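PDB 3GBG: TCP pilus virulence regulatory protein, which binds a fatty acid and probably activates transcription of cholera virulence genes, including those of the toxin-coregulated pilus, as an AraC-family regulator. Local coordinates for residues A[31-36]-A[57-62]. Sequence-based numbering, arbitrary orientation.
Sequences KMFWID and SIILLK. With PAM (palmitoleic acid), chain B.
Ile59 O takes two donors from the opposite strand. Phe33 N gives it a hydrogen bond of 3.0 Å, and Met32 CA adds a CA-H...O contact, also at 3.0 Å. Ile59 N returns a bond to Phe33 O, which closes the hydrogen-bonded pair. Lys31 and Leu61 form the next such pair; there the bond from Leu61 N to Lys31 O is 2.8 Å and nearly straight, at 178°. Beyond the last bridge a water links Ile35 N to Ser57 O.

The Phe33 ring lies between protein and ligand. Ile59 CB sits over one face, 3.7 Å from the ring centroid, in a CH-pi contact. C8 of palmitoleic acid lies over the opposite face, and Leu61 CD1 is at the edge. Phe33 CG is tucked over its own backbone (chi1 67°), which lays the ring across Ile59; Phe33 CE1 is 3.3 Å from Ile59 CG2.

These are neighbouring antiparallel strands of the N-terminal cupin-like domain. Strand 79-86 flanks 31-35, and strand 114-118 flanks 57-61. Lys31, Phe33, Ile59 and Leu61 share the sheet face turned to the fatty acid. The Lys31 chain runs extended to a bend at chi4, where NZ donates to O2 of the ligand at 2.8 Å and also bonds Thr85. Tyr12 and Lys230 also hydrogen-bond the ligand; two lysines at its carboxylate would favour the ionised form.

Met32 and Leu60 are on the other face. They form a non-hydrogen-bonded pair, and their side chains run alongside each other from the sheet. Met32 CB and Leu60 CD2 pack tightly at 3.3 Å. Ile58 CD1 reaches Trp34 CE3 obliquely. Leu127 of helix 123-131 packs on both Met32 and Trp34, and Ile124 and Val131 also touch Trp34.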
loop_
_atom_site.group_PDB
_atom_site.type_symbol
_atom_site.label_atom_id
_atom_site.label_comp_id
_atom_site.label_asym_id
_atom_site.label_seq_id
_atom_site.Cartn_x
_atom_site.Cartn_y
_atom_site.Cartn_z
ATOM N N LYS A 31 -3.134 -0.844 -3.453
ATOM C CA LYS A 31 -2.932 -2.200 -2.960
ATOM C C LYS A 31 -4.222 -2.778 -2.394
ATOM O O LYS A 31 -5.146 -2.051 -2.039
ATOM C CB LYS A 31 -1.874 -2.207 -1.857
ATOM C CG LYS A 31 -0.461 -1.871 -2.301
ATOM C CD LYS A 31 0.472 -1.809 -1.093
ATOM C CE LYS A 31 1.915 -1.563 -1.508
ATOM N NZ LYS A 31 2.505 -2.753 -2.182
ATOM N N MET A 32 -4.279 -4.098 -2.327
ATOM C CA MET A 32 -5.430 -4.787 -1.765
ATOM C C MET A 32 -4.916 -6.059 -1.120
ATOM O O MET A 32 -4.008 -6.702 -1.644
ATOM C CB MET A 32 -6.468 -5.102 -2.849
ATOM C CG MET A 32 -5.963 -5.906 -4.035
ATOM S SD MET A 32 -7.292 -6.093 -5.282
ATOM C CE MET A 32 -7.566 -4.395 -5.729
ATOM N N PHE A 33 -5.460 -6.400 0.043
ATOM C CA PHE A 33 -5.031 -7.610 0.720
ATOM C C PHE A 33 -6.196 -8.294 1.401
ATOM O O PHE A 33 -7.253 -7.699 1.592
ATOM C CB PHE A 33 -3.940 -7.313 1.757
ATOM C CG PHE A 33 -4.408 -6.488 2.929
ATOM C CD1 PHE A 33 -4.328 -5.095 2.893
ATOM C CD2 PHE A 33 -4.894 -7.107 4.082
ATOM C CE1 PHE A 33 -4.720 -4.328 3.990
ATOM C CE2 PHE A 33 -5.290 -6.353 5.188
ATOM C CZ PHE A 33 -5.202 -4.957 5.144
ATOM N N TRP A 34 -5.989 -9.552 1.765
ATOM C CA TRP A 34 -7.015 -10.327 2.435
ATOM C C TRP A 34 -6.381 -11.591 2.990
ATOM O O TRP A 34 -5.302 -11.995 2.554
ATOM C CB TRP A 34 -8.132 -10.677 1.443
ATOM C CG TRP A 34 -7.715 -11.653 0.393
ATOM C CD1 TRP A 34 -7.741 -13.015 0.485
ATOM C CD2 TRP A 34 -7.154 -11.351 -0.891
ATOM N NE1 TRP A 34 -7.228 -13.579 -0.656
ATOM C CE2 TRP A 34 -6.857 -12.579 -1.515
ATOM C CE3 TRP A 34 -6.867 -10.157 -1.567
ATOM C CZ2 TRP A 34 -6.287 -12.651 -2.793
ATOM C CZ3 TRP A 34 -6.302 -10.231 -2.837
ATOM C CH2 TRP A 34 -6.016 -11.468 -3.434
ATOM N N ILE A 35 -7.045 -12.203 3.965
ATOM C CA ILE A 35 -6.544 -13.435 4.557
ATOM C C ILE A 35 -7.115 -14.626 3.796
ATOM O O ILE A 35 -8.232 -14.569 3.278
ATOM C CB ILE A 35 -6.903 -13.521 6.060
ATOM C CG1 ILE A 35 -8.411 -13.385 6.263
ATOM C CG2 ILE A 35 -6.196 -12.391 6.822
ATOM C CD1 ILE A 35 -8.831 -13.452 7.719
ATOM N N ASP A 36 -6.338 -15.700 3.716
ATOM C CA ASP A 36 -6.763 -16.886 2.977
ATOM C C ASP A 36 -7.707 -17.767 3.786
ATOM O O ASP A 36 -8.465 -18.559 3.228
ATOM C CB ASP A 36 -5.532 -17.691 2.549
ATOM C CG ASP A 36 -4.887 -18.433 3.705
ATOM O OD1 ASP A 36 -4.921 -17.930 4.847
ATOM O OD2 ASP A 36 -4.331 -19.521 3.466
ATOM N N SER A 57 -13.228 -11.018 2.999
ATOM C CA SER A 57 -13.076 -9.583 3.179
ATOM C C SER A 57 -11.866 -9.093 2.403
ATOM O O SER A 57 -10.777 -9.646 2.530
ATOM C CB SER A 57 -12.886 -9.258 4.659
ATOM O OG SER A 57 -13.832 -9.937 5.459
ATOM N N ILE A 58 -12.056 -8.056 1.599
ATOM C CA ILE A 58 -10.958 -7.500 0.829
ATOM C C ILE A 58 -10.719 -6.064 1.282
ATOM O O ILE A 58 -11.643 -5.253 1.301
ATOM C CB ILE A 58 -11.259 -7.549 -0.698
ATOM C CG1 ILE A 58 -10.201 -6.755 -1.478
ATOM C CG2 ILE A 58 -12.648 -7.019 -0.965
ATOM C CD1 ILE A 58 -8.812 -7.364 -1.428
ATOM N N ILE A 59 -9.483 -5.767 1.679
ATOM C CA ILE A 59 -9.124 -4.430 2.135
ATOM C C ILE A 59 -8.385 -3.707 1.020
ATOM O O ILE A 59 -7.456 -4.255 0.419
ATOM C CB ILE A 59 -8.198 -4.464 3.381
ATOM C CG1 ILE A 59 -8.901 -5.149 4.561
ATOM C CG2 ILE A 59 -7.807 -3.051 3.779
ATOM C CD1 ILE A 59 -8.908 -6.663 4.484
ATOM N N LEU A 60 -8.798 -2.480 0.735
ATOM C CA LEU A 60 -8.160 -1.699 -0.315
ATOM C C LEU A 60 -7.435 -0.503 0.293
ATOM O O LEU A 60 -7.983 0.197 1.146
ATOM C CB LEU A 60 -9.208 -1.209 -1.324
ATOM C CG LEU A 60 -10.104 -2.268 -1.977
ATOM C CD1 LEU A 60 -11.097 -1.588 -2.913
ATOM C CD2 LEU A 60 -9.253 -3.262 -2.743
ATOM N N LEU A 61 -6.199 -0.280 -0.142
ATOM C CA LEU A 61 -5.395 0.838 0.349
ATOM C C LEU A 61 -5.193 1.841 -0.788
ATOM O O LEU A 61 -4.702 1.485 -1.858
ATOM C CB LEU A 61 -4.045 0.321 0.857
ATOM C CG LEU A 61 -4.168 -0.772 1.934
ATOM C CD1 LEU A 61 -2.787 -1.228 2.391
ATOM C CD2 LEU A 61 -4.963 -0.223 3.119
ATOM N N LYS A 62 -5.577 3.089 -0.556
ATOM C CA LYS A 62 -5.466 4.121 -1.579
ATOM C C LYS A 62 -4.047 4.647 -1.765
ATOM O O LYS A 62 -3.354 4.943 -0.799
ATOM C CB LYS A 62 -6.407 5.283 -1.250
ATOM C CG LYS A 62 -6.616 6.245 -2.412
ATOM C CD LYS A 62 -7.829 7.146 -2.212
ATOM C CE LYS A 62 -7.495 8.358 -1.360
ATOM N NZ LYS A 62 -6.496 9.244 -2.036
HETATM C C1 PAM B . 3.880 -4.808 0.901
HETATM O O1 PAM B . 3.788 -5.986 0.492
HETATM O O2 PAM B . 3.800 -3.883 0.070
HETATM C C2 PAM B . 4.094 -4.517 2.377
HETATM C C3 PAM B . 3.098 -3.451 2.847
HETATM C C4 PAM B . 2.150 -4.020 3.892
HETATM C C5 PAM B . 0.715 -3.571 3.635
HETATM C C6 PAM B . -0.197 -4.771 3.398
HETATM C C7 PAM B . -1.038 -5.077 4.634
HETATM C C8 PAM B . -1.209 -6.577 4.823
HETATM C C9 PAM B . -1.008 -6.967 6.293
HETATM C C10 PAM B . -0.059 -7.803 6.689
HETATM C C11 PAM B . 0.928 -8.460 5.708
HETATM C C12 PAM B . 2.232 -7.671 5.606
HETATM C C13 PAM B . 3.236 -8.127 6.649
HETATM C C14 PAM B . 4.448 -7.206 6.668
HETATM C C15 PAM B . 5.446 -7.660 7.719
HETATM C C16 PAM B . 5.366 -6.780 8.960
HETATM O O HOH W 1 -9.455 -10.767 4.580
#